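Long-range contact in prolyl oligopeptidase (PDB 1YR2), which probably hydrolyses oligopeptides on the carboxyl side of proline, and more slowly of alanine, as a serine endopeptidase of the prolyl oligopeptidase family: residues A162-D173 and L177-R189. Numbering follows the deposited sequence.
Sequences ATALDAWAASDD and LAYSVQDGGSDWR
An antiparallel hairpin forms this half of a four-stranded beta-propeller blade, with edge strand 163-170 bonded to strand 177-183 through pairs such as Ala164-Gln182 and Ala169-Ala178. A beta bulge interrupts the ladder: Asp166 and Ala167 both face Ser180, with Asp166 N giving a 2.9 Å bond to Ser180 O and Ser180 N one of 2.8 Å to Ala167 O. Ala167 N is buried without a partner. The bulge brings the Asp166 side chain across strand 177-183 to the third strand of the blade, where Arg189 NE meets OD2 on its anti side at 2.7 Å; carboxylate and guanidinium planes lie 65° apart. A water joins the same OD2 to Ser180 OG. Arg189, bent at chi2 (-67°), lays one guanidinium face on Gln182 CB, while its NH1 and Gln182 NE2 grip Ser186 O from opposite faces of the carbonyl. With a leucine in place of Arg189, Asp166 would probably lose its charged mate and Ser186 O one of its two donors. On the other side of the hairpin, Leu165 CD1 packs 3.7 Å from Tyr179 CB and Leu177 CD1 touches Trp168 CE3, where Phe122 also packs. At the hairpin's open end, beside the type II' turn Asp183-Ser186, Thr163 CG2 presses unusually tightly on Val181 CG1, at 3.3 Å.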
loop_
_atom_site.group_PDB
_atom_site.type_symbol
_atom_site.label_atom_id
_atom_site.label_comp_id
_atom_site.label_asym_id
_atom_site.label_seq_id
_atom_site.Cartn_x
_atom_site.Cartn_y
_atom_site.Cartn_z
ATOM N N ALA A 162 -4.391 25.499 0.824
ATOM C CA ALA A 162 -5.796 25.796 1.167
ATOM C C ALA A 162 -6.706 25.332 0.019
ATOM O O ALA A 162 -7.909 25.143 0.192
ATOM C CB ALA A 162 -5.986 27.298 1.403
ATOM N N THR A 163 -6.132 25.218 -1.162
ATOM C CA THR A 163 -6.890 24.906 -2.370
ATOM C C THR A 163 -6.158 23.818 -3.099
ATOM O O THR A 163 -5.021 24.015 -3.532
ATOM C CB THR A 163 -6.990 26.143 -3.272
ATOM O OG1 THR A 163 -7.512 27.235 -2.511
ATOM C CG2 THR A 163 -7.985 25.970 -4.347
ATOM N N ALA A 164 -6.810 22.684 -3.263
ATOM C CA ALA A 164 -6.152 21.490 -3.777
ATOM C C ALA A 164 -6.762 21.109 -5.121
ATOM O O ALA A 164 -7.942 21.281 -5.327
ATOM C CB ALA A 164 -6.283 20.351 -2.774
ATOM N N LEU A 165 -5.941 20.619 -6.024
ATOM C CA LEU A 165 -6.439 19.932 -7.232
ATOM C C LEU A 165 -6.747 18.524 -6.873
ATOM O O LEU A 165 -5.895 17.795 -6.341
ATOM C CB LEU A 165 -5.400 19.942 -8.308
ATOM C CG LEU A 165 -5.603 19.156 -9.572
ATOM C CD1 LEU A 165 -6.776 19.647 -10.372
ATOM C CD2 LEU A 165 -4.333 19.245 -10.397
ATOM N N ASP A 166 -7.991 18.148 -7.127
ATOM C CA ASP A 166 -8.501 16.826 -6.824
ATOM C C ASP A 166 -8.371 15.969 -8.088
ATOM O O ASP A 166 -7.493 15.058 -8.180
ATOM C CB ASP A 166 -9.974 16.925 -6.328
ATOM C CG ASP A 166 -10.602 15.550 -6.075
ATOM O OD1 ASP A 166 -9.905 14.499 -6.265
ATOM O OD2 ASP A 166 -11.797 15.387 -5.724
ATOM N N ALA A 167 -9.143 16.301 -9.116
ATOM C CA ALA A 167 -9.193 15.458 -10.319
ATOM C C ALA A 167 -9.088 16.292 -11.574
ATOM O O ALA A 167 -9.356 17.493 -11.540
ATOM C CB ALA A 167 -10.504 14.651 -10.348
ATOM N N TRP A 168 -8.706 15.661 -12.707
ATOM C CA TRP A 168 -8.639 16.377 -13.982
ATOM C C TRP A 168 -8.986 15.390 -15.105
ATOM O O TRP A 168 -8.802 14.223 -14.923
ATOM C CB TRP A 168 -7.289 17.028 -14.238
ATOM C CG TRP A 168 -6.115 16.129 -14.173
ATOM C CD1 TRP A 168 -5.380 15.863 -13.086
ATOM C CD2 TRP A 168 -5.536 15.358 -15.249
ATOM N NE1 TRP A 168 -4.371 14.985 -13.398
ATOM C CE2 TRP A 168 -4.452 14.648 -14.714
ATOM C CE3 TRP A 168 -5.809 15.228 -16.591
ATOM C CZ2 TRP A 168 -3.637 13.813 -15.468
ATOM C CZ3 TRP A 168 -4.989 14.381 -17.367
ATOM C CH2 TRP A 168 -3.920 13.692 -16.795
ATOM N N ALA A 169 -9.476 15.916 -16.219
ATOM C CA ALA A 169 -9.834 15.139 -17.377
ATOM C C ALA A 169 -9.705 16.026 -18.580
ATOM O O ALA A 169 -10.332 17.091 -18.673
ATOM C CB ALA A 169 -11.225 14.598 -17.254
ATOM N N ALA A 170 -8.898 15.590 -19.533
ATOM C CA ALA A 170 -8.829 16.260 -20.811
ATOM C C ALA A 170 -10.015 15.819 -21.691
ATOM O O ALA A 170 -10.450 14.646 -21.652
ATOM C CB ALA A 170 -7.544 15.945 -21.478
ATOM N N SER A 171 -10.484 16.734 -22.537
ATOM C CA SER A 171 -11.527 16.429 -23.502
ATOM C C SER A 171 -11.067 15.398 -24.537
ATOM O O SER A 171 -9.860 15.121 -24.701
ATOM C CB SER A 171 -12.022 17.727 -24.209
ATOM O OG SER A 171 -10.998 18.341 -24.981
ATOM N N ASP A 172 -12.029 14.849 -25.279
ATOM C CA ASP A 172 -11.718 13.744 -26.204
ATOM C C ASP A 172 -10.697 14.147 -27.248
ATOM O O ASP A 172 -9.835 13.337 -27.647
ATOM C CB ASP A 172 -12.994 13.218 -26.897
ATOM C CG ASP A 172 -13.886 12.381 -25.966
ATOM O OD1 ASP A 172 -13.517 12.160 -24.777
ATOM O OD2 ASP A 172 -14.984 11.884 -26.348
ATOM N N ASP A 173 -10.739 15.405 -27.694
ATOM C CA ASP A 173 -9.770 15.870 -28.696
ATOM C C ASP A 173 -8.605 16.682 -28.100
ATOM O O ASP A 173 -7.766 17.208 -28.832
ATOM C CB ASP A 173 -10.478 16.683 -29.774
ATOM C CG ASP A 173 -10.989 18.020 -29.252
ATOM O OD1 ASP A 173 -10.802 18.326 -28.025
ATOM O OD2 ASP A 173 -11.650 18.812 -29.992
ATOM N N LEU A 177 -9.525 21.198 -20.840
ATOM C CA LEU A 177 -9.291 20.392 -19.665
ATOM C C LEU A 177 -10.200 20.857 -18.546
ATOM O O LEU A 177 -10.338 22.052 -18.268
ATOM C CB LEU A 177 -7.822 20.460 -19.275
ATOM C CG LEU A 177 -7.469 19.564 -18.096
ATOM C CD1 LEU A 177 -6.589 18.486 -18.531
ATOM C CD2 LEU A 177 -6.897 20.389 -16.994
ATOM N N ALA A 178 -10.842 19.887 -17.931
ATOM C CA ALA A 178 -11.726 20.109 -16.819
ATOM C C ALA A 178 -10.993 19.660 -15.595
ATOM O O ALA A 178 -10.277 18.647 -15.628
ATOM C CB ALA A 178 -13.030 19.308 -16.982
ATOM N N TYR A 179 -11.165 20.400 -14.490
ATOM C CA TYR A 179 -10.582 19.988 -13.260
ATOM C C TYR A 179 -11.408 20.339 -12.052
ATOM O O TYR A 179 -12.165 21.281 -12.096
ATOM C CB TYR A 179 -9.145 20.505 -13.144
ATOM C CG TYR A 179 -9.029 21.968 -13.124
ATOM C CD1 TYR A 179 -9.112 22.711 -14.297
ATOM C CD2 TYR A 179 -8.766 22.627 -11.941
ATOM C CE1 TYR A 179 -8.974 24.096 -14.267
ATOM C CE2 TYR A 179 -8.662 23.984 -11.917
ATOM C CZ TYR A 179 -8.738 24.703 -13.078
ATOM O OH TYR A 179 -8.605 26.074 -13.054
ATOM N N SER A 180 -11.245 19.535 -11.001
ATOM C CA SER A 180 -11.984 19.656 -9.752
ATOM C C SER A 180 -11.096 20.250 -8.658
ATOM O O SER A 180 -9.981 19.734 -8.422
ATOM C CB SER A 180 -12.345 18.251 -9.334
ATOM O OG SER A 180 -13.283 18.323 -8.366
ATOM N N VAL A 181 -11.615 21.224 -7.935
ATOM C CA VAL A 181 -10.871 21.962 -6.918
ATOM C C VAL A 181 -11.546 21.816 -5.563
ATOM O O VAL A 181 -12.757 21.963 -5.466
ATOM C CB VAL A 181 -10.848 23.475 -7.243
ATOM C CG1 VAL A 181 -10.052 24.211 -6.218
ATOM C CG2 VAL A 181 -10.251 23.747 -8.649
ATOM N N GLN A 182 -10.757 21.579 -4.532
ATOM C CA GLN A 182 -11.269 21.403 -3.184
ATOM C C GLN A 182 -10.754 22.580 -2.396
ATOM O O GLN A 182 -9.549 22.810 -2.383
ATOM C CB GLN A 182 -10.720 20.115 -2.583
ATOM C CG GLN A 182 -10.945 19.988 -1.056
ATOM C CD GLN A 182 -10.334 18.712 -0.498
ATOM O OE1 GLN A 182 -9.220 18.338 -0.865
ATOM N NE2 GLN A 182 -11.054 18.045 0.362
ATOM N N ASP A 183 -11.640 23.272 -1.703
ATOM C CA ASP A 183 -11.250 24.366 -0.800
ATOM C C ASP A 183 -11.244 23.857 0.632
ATOM O O ASP A 183 -12.252 23.364 1.133
ATOM C CB ASP A 183 -12.187 25.563 -0.951
ATOM C CG ASP A 183 -11.858 26.406 -2.195
ATOM O OD1 ASP A 183 -11.000 27.325 -2.111
ATOM O OD2 ASP A 183 -12.376 26.191 -3.328
ATOM N N GLY A 184 -10.098 23.983 1.287
ATOM C CA GLY A 184 -9.918 23.457 2.634
ATOM C C GLY A 184 -10.031 21.946 2.620
ATOM O O GLY A 184 -9.461 21.256 1.748
ATOM N N GLY A 185 -10.730 21.419 3.606
ATOM C CA GLY A 185 -10.967 19.991 3.657
ATOM C C GLY A 185 -12.409 19.642 3.334
ATOM O O GLY A 185 -12.883 18.589 3.733
ATOM N N SER A 186 -13.110 20.525 2.634
ATOM C CA SER A 186 -14.492 20.266 2.217
ATOM C C SER A 186 -14.631 19.074 1.264
ATOM O O SER A 186 -13.744 18.790 0.459
ATOM C CB SER A 186 -15.049 21.510 1.545
ATOM O OG SER A 186 -16.390 21.306 1.209
ATOM N N ASP A 187 -15.757 18.372 1.341
ATOM C CA ASP A 187 -16.103 17.349 0.325
ATOM C C ASP A 187 -16.700 17.954 -0.946
ATOM O O ASP A 187 -16.811 17.269 -1.955
ATOM C CB ASP A 187 -17.112 16.359 0.899
ATOM C CG ASP A 187 -16.521 15.453 1.948
ATOM O OD1 ASP A 187 -15.340 15.033 1.811
ATOM O OD2 ASP A 187 -17.212 15.076 2.917
ATOM N N TRP A 188 -17.149 19.208 -0.865
ATOM C CA TRP A 188 -17.672 19.916 -2.036
ATOM C C TRP A 188 -16.498 20.171 -3.008
ATOM O O TRP A 188 -15.352 20.295 -2.576
ATOM C CB TRP A 188 -18.278 21.257 -1.643
ATOM C CG TRP A 188 -19.598 21.192 -0.848
ATOM C CD1 TRP A 188 -19.830 21.672 0.433
ATOM C CD2 TRP A 188 -20.845 20.654 -1.301
ATOM N NE1 TRP A 188 -21.139 21.433 0.793
ATOM C CE2 TRP A 188 -21.789 20.821 -0.250
ATOM C CE3 TRP A 188 -21.271 20.042 -2.501
ATOM C CZ2 TRP A 188 -23.121 20.381 -0.360
ATOM C CZ3 TRP A 188 -22.577 19.631 -2.621
ATOM C CH2 TRP A 188 -23.506 19.810 -1.549
ATOM N N ARG A 189 -16.801 20.292 -4.295
ATOM C CA ARG A 189 -15.824 20.623 -5.299
ATOM C C ARG A 189 -16.373 21.705 -6.194
ATOM O O ARG A 189 -17.609 21.893 -6.321
ATOM C CB ARG A 189 -15.514 19.408 -6.134
ATOM C CG ARG A 189 -14.822 18.305 -5.396
ATOM C CD ARG A 189 -13.397 18.616 -4.936
ATOM N NE ARG A 189 -12.810 17.462 -4.276
ATOM C CZ ARG A 189 -12.900 17.217 -2.976
ATOM N NH1 ARG A 189 -13.572 18.014 -2.176
ATOM N NH2 ARG A 189 -12.345 16.141 -2.478
HETATM O O HOH W 1 -13.454 15.615 -7.800
#